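Local coordinates for putative iron-uptake ABC transport system,periplasmic iron-binding protein (Campylobacter jejuni, PDB 3E13), which binds ferric iron and probably delivers it, as the periplasmic receptor, to an ABC transporter for iron uptake, at residues S51-L64 with N234-N246. Numbering follows the deposited sequence.
Sequences SPADIFITADISNL and NISGIAMTKSSKN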
loop_
_atom_site.group_PDB
_atom_site.type_symbol
_atom_site.label_atom_id
_atom_site.label_comp_id
_atom_site.label_asym_id
_atom_site.label_seq_id
_atom_site.Cartn_x
_atom_site.Cartn_y
_atom_site.Cartn_z
ATOM N N SER A 51 -23.411 10.965 -4.352
ATOM C CA SER A 51 -22.856 9.955 -3.487
ATOM C C SER A 51 -23.024 10.376 -2.025
ATOM O O SER A 51 -22.812 11.539 -1.692
ATOM C CB SER A 51 -21.376 9.770 -3.736
ATOM O OG SER A 51 -20.912 8.659 -3.021
ATOM N N PRO A 52 -23.383 9.444 -1.161
ATOM C CA PRO A 52 -23.336 9.734 0.286
ATOM C C PRO A 52 -21.896 9.819 0.805
ATOM O O PRO A 52 -21.701 10.281 1.913
ATOM C CB PRO A 52 -24.030 8.542 0.931
ATOM C CG PRO A 52 -24.528 7.663 -0.161
ATOM C CD PRO A 52 -23.918 8.107 -1.450
ATOM N N ALA A 53 -20.927 9.275 0.059
ATOM C CA ALA A 53 -19.538 9.287 0.562
ATOM C C ALA A 53 -19.092 10.637 1.030
ATOM O O ALA A 53 -19.300 11.676 0.375
ATOM C CB ALA A 53 -18.573 8.780 -0.511
ATOM N N ASP A 54 -18.366 10.640 2.158
ATOM C CA ASP A 54 -17.634 11.782 2.651
ATOM C C ASP A 54 -16.106 11.631 2.533
ATOM O O ASP A 54 -15.399 12.619 2.370
ATOM C CB ASP A 54 -17.927 12.005 4.140
ATOM C CG ASP A 54 -19.371 12.322 4.403
ATOM O OD1 ASP A 54 -19.835 13.355 3.884
ATOM O OD2 ASP A 54 -20.082 11.572 5.075
ATOM N N ILE A 55 -15.639 10.389 2.587
ATOM C CA ILE A 55 -14.214 10.072 2.704
ATOM C C ILE A 55 -13.911 8.879 1.792
ATOM O O ILE A 55 -14.679 7.898 1.741
ATOM C CB ILE A 55 -13.852 9.745 4.194
ATOM C CG1 ILE A 55 -13.904 10.998 5.079
ATOM C CG2 ILE A 55 -12.548 8.966 4.294
ATOM C CD1 ILE A 55 -12.709 11.895 4.958
ATOM N N PHE A 56 -12.743 8.968 1.146
ATOM C CA PHE A 56 -12.158 7.876 0.389
ATOM C C PHE A 56 -10.825 7.546 1.057
ATOM O O PHE A 56 -9.974 8.392 1.182
ATOM C CB PHE A 56 -11.977 8.287 -1.099
ATOM C CG PHE A 56 -11.443 7.179 -2.012
ATOM C CD1 PHE A 56 -11.894 5.853 -1.884
ATOM C CD2 PHE A 56 -10.507 7.456 -3.015
ATOM C CE1 PHE A 56 -11.408 4.835 -2.684
ATOM C CE2 PHE A 56 -10.057 6.454 -3.860
ATOM C CZ PHE A 56 -10.515 5.139 -3.708
ATOM N N ILE A 57 -10.666 6.317 1.508
ATOM C CA ILE A 57 -9.404 5.828 2.071
ATOM C C ILE A 57 -8.845 4.722 1.168
ATOM O O ILE A 57 -9.593 3.834 0.716
ATOM C CB ILE A 57 -9.583 5.240 3.507
ATOM C CG1 ILE A 57 -10.371 6.151 4.371
ATOM C CG2 ILE A 57 -8.178 5.032 4.135
ATOM C CD1 ILE A 57 -10.595 5.598 5.817
ATOM N N THR A 58 -7.547 4.795 0.867
ATOM C CA THR A 58 -6.873 3.774 0.034
ATOM C C THR A 58 -5.685 3.213 0.766
ATOM O O THR A 58 -5.257 3.732 1.818
ATOM C CB THR A 58 -6.327 4.359 -1.265
ATOM O OG1 THR A 58 -5.205 5.188 -0.933
ATOM C CG2 THR A 58 -7.356 5.189 -2.023
ATOM N N ALA A 59 -5.144 2.146 0.193
ATOM C CA ALA A 59 -3.894 1.587 0.618
ATOM C C ALA A 59 -2.835 1.816 -0.476
ATOM O O ALA A 59 -1.916 1.023 -0.664
ATOM C CB ALA A 59 -4.096 0.098 0.902
ATOM N N ASP A 60 -2.994 2.906 -1.205
ATOM C CA ASP A 60 -2.217 3.145 -2.424
ATOM C C ASP A 60 -2.267 4.583 -2.881
ATOM O O ASP A 60 -3.344 5.210 -2.954
ATOM C CB ASP A 60 -2.734 2.223 -3.523
ATOM C CG ASP A 60 -2.107 2.475 -4.824
ATOM O OD1 ASP A 60 -2.851 2.807 -5.827
ATOM O OD2 ASP A 60 -0.878 2.319 -4.982
ATOM N N ILE A 61 -1.112 5.117 -3.241
ATOM C CA ILE A 61 -1.045 6.483 -3.795
ATOM C C ILE A 61 -1.839 6.601 -5.098
ATOM O O ILE A 61 -2.571 7.574 -5.280
ATOM C CB ILE A 61 0.420 6.998 -4.021
ATOM C CG1 ILE A 61 0.431 8.417 -4.636
ATOM C CG2 ILE A 61 1.266 6.028 -4.892
ATOM C CD1 ILE A 61 -0.334 9.481 -3.876
ATOM N N SER A 62 -1.671 5.626 -5.984
ATOM C CA SER A 62 -2.203 5.823 -7.332
ATOM C C SER A 62 -3.726 5.859 -7.353
ATOM O O SER A 62 -4.317 6.632 -8.106
ATOM C CB SER A 62 -1.640 4.781 -8.325
ATOM O OG SER A 62 -0.205 4.858 -8.360
ATOM N N ASN A 63 -4.351 5.101 -6.477
ATOM C CA ASN A 63 -5.795 5.145 -6.316
ATOM C C ASN A 63 -6.297 6.537 -5.897
ATOM O O ASN A 63 -7.332 6.976 -6.318
ATOM C CB ASN A 63 -6.286 4.140 -5.301
ATOM C CG ASN A 63 -6.079 2.700 -5.723
ATOM O OD1 ASN A 63 -5.934 1.796 -4.890
ATOM N ND2 ASN A 63 -6.162 2.440 -7.074
ATOM N N LEU A 64 -5.572 7.206 -5.003
ATOM C CA LEU A 64 -5.907 8.563 -4.635
ATOM C C LEU A 64 -5.765 9.492 -5.813
ATOM O O LEU A 64 -6.616 10.335 -6.016
ATOM C CB LEU A 64 -4.988 9.061 -3.490
ATOM C CG LEU A 64 -5.287 8.322 -2.194
ATOM C CD1 LEU A 64 -4.060 8.451 -1.286
ATOM C CD2 LEU A 64 -6.548 8.842 -1.472
ATOM N N ASN A 234 5.177 3.038 -0.770
ATOM C CA ASN A 234 3.828 3.425 -1.142
ATOM C C ASN A 234 3.158 3.913 0.137
ATOM O O ASN A 234 3.709 3.749 1.251
ATOM C CB ASN A 234 3.095 2.214 -1.764
ATOM C CG ASN A 234 1.860 2.595 -2.587
ATOM O OD1 ASN A 234 1.372 3.738 -2.575
ATOM N ND2 ASN A 234 1.347 1.619 -3.341
ATOM N N ILE A 235 2.044 4.623 0.010
ATOM C CA ILE A 235 1.284 5.095 1.158
ATOM C C ILE A 235 -0.096 4.504 1.206
ATOM O O ILE A 235 -0.637 4.152 0.182
ATOM C CB ILE A 235 1.186 6.660 1.152
ATOM C CG1 ILE A 235 0.467 7.193 -0.134
ATOM C CG2 ILE A 235 2.601 7.232 1.369
ATOM C CD1 ILE A 235 -0.073 8.611 -0.030
ATOM N N SER A 236 -0.669 4.456 2.403
ATOM C CA SER A 236 -2.091 4.400 2.562
ATOM C C SER A 236 -2.448 5.887 2.794
ATOM O O SER A 236 -1.679 6.669 3.393
ATOM C CB SER A 236 -2.513 3.532 3.727
ATOM O OG SER A 236 -3.859 3.704 4.083
ATOM N N GLY A 237 -3.597 6.302 2.305
ATOM C CA GLY A 237 -3.959 7.688 2.432
ATOM C C GLY A 237 -5.423 7.955 2.344
ATOM O O GLY A 237 -6.231 7.041 2.240
ATOM N N ILE A 238 -5.762 9.239 2.395
ATOM C CA ILE A 238 -7.146 9.617 2.682
ATOM C C ILE A 238 -7.472 10.943 2.013
ATOM O O ILE A 238 -6.611 11.788 1.799
ATOM C CB ILE A 238 -7.404 9.699 4.232
ATOM C CG1 ILE A 238 -8.892 9.838 4.591
ATOM C CG2 ILE A 238 -6.600 10.826 4.854
ATOM C CD1 ILE A 238 -9.230 9.514 6.010
ATOM N N ALA A 239 -8.727 11.066 1.610
ATOM C CA ALA A 239 -9.255 12.231 0.916
ATOM C C ALA A 239 -10.728 12.456 1.281
ATOM O O ALA A 239 -11.449 11.481 1.573
ATOM C CB ALA A 239 -9.219 12.012 -0.596
ATOM N N MET A 240 -11.142 13.723 1.274
ATOM C CA MET A 240 -12.547 14.105 1.283
ATOM C C MET A 240 -13.101 14.069 -0.122
ATOM O O MET A 240 -12.486 14.548 -1.029
ATOM C CB MET A 240 -12.694 15.497 1.878
ATOM C CG MET A 240 -14.191 15.848 2.168
ATOM S SD MET A 240 -14.402 17.438 2.937
ATOM C CE MET A 240 -14.019 18.428 1.735
ATOM N N THR A 241 -14.271 13.497 -0.279
ATOM C CA THR A 241 -14.927 13.470 -1.585
ATOM C C THR A 241 -15.633 14.784 -1.889
ATOM O O THR A 241 -16.129 15.468 -0.980
ATOM C CB THR A 241 -15.913 12.331 -1.680
ATOM O OG1 THR A 241 -16.826 12.376 -0.572
ATOM C CG2 THR A 241 -15.218 11.010 -1.560
ATOM N N LYS A 242 -15.696 15.112 -3.176
ATOM C CA LYS A 242 -16.412 16.295 -3.634
ATOM C C LYS A 242 -17.913 16.179 -3.256
ATOM O O LYS A 242 -18.586 17.193 -3.065
ATOM C CB LYS A 242 -16.250 16.413 -5.166
ATOM C CG LYS A 242 -16.870 17.607 -5.801
ATOM C CD LYS A 242 -16.411 17.721 -7.245
ATOM C CE LYS A 242 -14.969 18.141 -7.442
ATOM N NZ LYS A 242 -14.694 18.050 -8.956
ATOM N N SER A 243 -18.392 14.955 -3.084
ATOM C CA SER A 243 -19.788 14.673 -2.754
ATOM C C SER A 243 -20.112 14.862 -1.284
ATOM O O SER A 243 -21.279 14.872 -0.894
ATOM C CB SER A 243 -20.136 13.227 -3.113
ATOM O OG SER A 243 -19.372 12.272 -2.379
ATOM N N SER A 244 -19.068 14.966 -0.455
ATOM C CA SER A 244 -19.243 15.076 0.991
ATOM C C SER A 244 -20.215 16.154 1.443
ATOM O O SER A 244 -20.024 17.357 1.108
ATOM C CB SER A 244 -17.889 15.383 1.679
ATOM O OG SER A 244 -18.145 15.404 3.055
ATOM N N LYS A 245 -21.239 15.710 2.204
ATOM C CA LYS A 245 -22.173 16.638 2.835
ATOM C C LYS A 245 -21.917 16.760 4.337
ATOM O O LYS A 245 -22.542 17.619 4.985
ATOM C CB LYS A 245 -23.643 16.220 2.581
ATOM C CG LYS A 245 -24.054 16.176 1.084
ATOM C CD LYS A 245 -23.928 17.510 0.385
ATOM C CE LYS A 245 -25.184 17.874 -0.504
ATOM N NZ LYS A 245 -25.742 19.267 -0.231
ATOM N N ASN A 246 -21.023 15.925 4.873
ATOM C CA ASN A 246 -20.627 15.975 6.282
ATOM C C ASN A 246 -19.162 16.417 6.339
ATOM O O ASN A 246 -18.336 15.697 6.856
ATOM C CB ASN A 246 -20.815 14.603 6.913
ATOM C CG ASN A 246 -22.257 14.072 6.771
ATOM O OD1 ASN A 246 -23.207 14.727 7.218
ATOM N ND2 ASN A 246 -22.408 12.904 6.182
HETATM O O HOH W 1 -24.004 14.074 -1.515
HETATM O O HOH W 2 -22.236 12.979 2.486
#
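F56 and T58 pair with A239 and G237 as hydrogen-bonded antiparallel partners, joining strand 55-58 to strand 233-241 in the mixed sheet of a periplasmic binding protein fold. F56 N meets A239 O at 2.9 Å, the N-H running nearly straight (170°). Packing is tight on both faces of this ladder. On one, I238, its CG1 anti to the backbone N (chi1 -169°), rests its CD1 against both I55 CG2 and I57 CG1. On the other, L64 of the following helix lowers CD1 onto the bare CA of G237, 3.8 Å away, and turns CD2 to the A239 methyl. At T58 a side chain joins the backbone pairing: T58 O takes S236 OG in its carbonyl plane as well as G237 N, while S236 OG also bonds R10. There the chain enters the iron cleft, with the side chain of A59 about 5 Å from the ferric ion and close to its ligands H11 and Y143.

The other end is the solvent side, held by polar bonds and water rather than by apolar packing, among loops that include exposed P52 and K245. A53 O accepts T241 OG1 and S243 OG from one face of its plane, and a water links P52 O, D54 OD1 and K245 N. D54 OD1 also receives S244 OG and N246 N, whereas OD2 takes N246 ND2 on its syn side and the backbone N of N5.

At the cleft end the N234 amide spans the helix start: OD1 accepts I61 N on a lone pair, and ND2 reaches the anti lone pair of D60 OD2, also bonded to T146, at 2.9 Å.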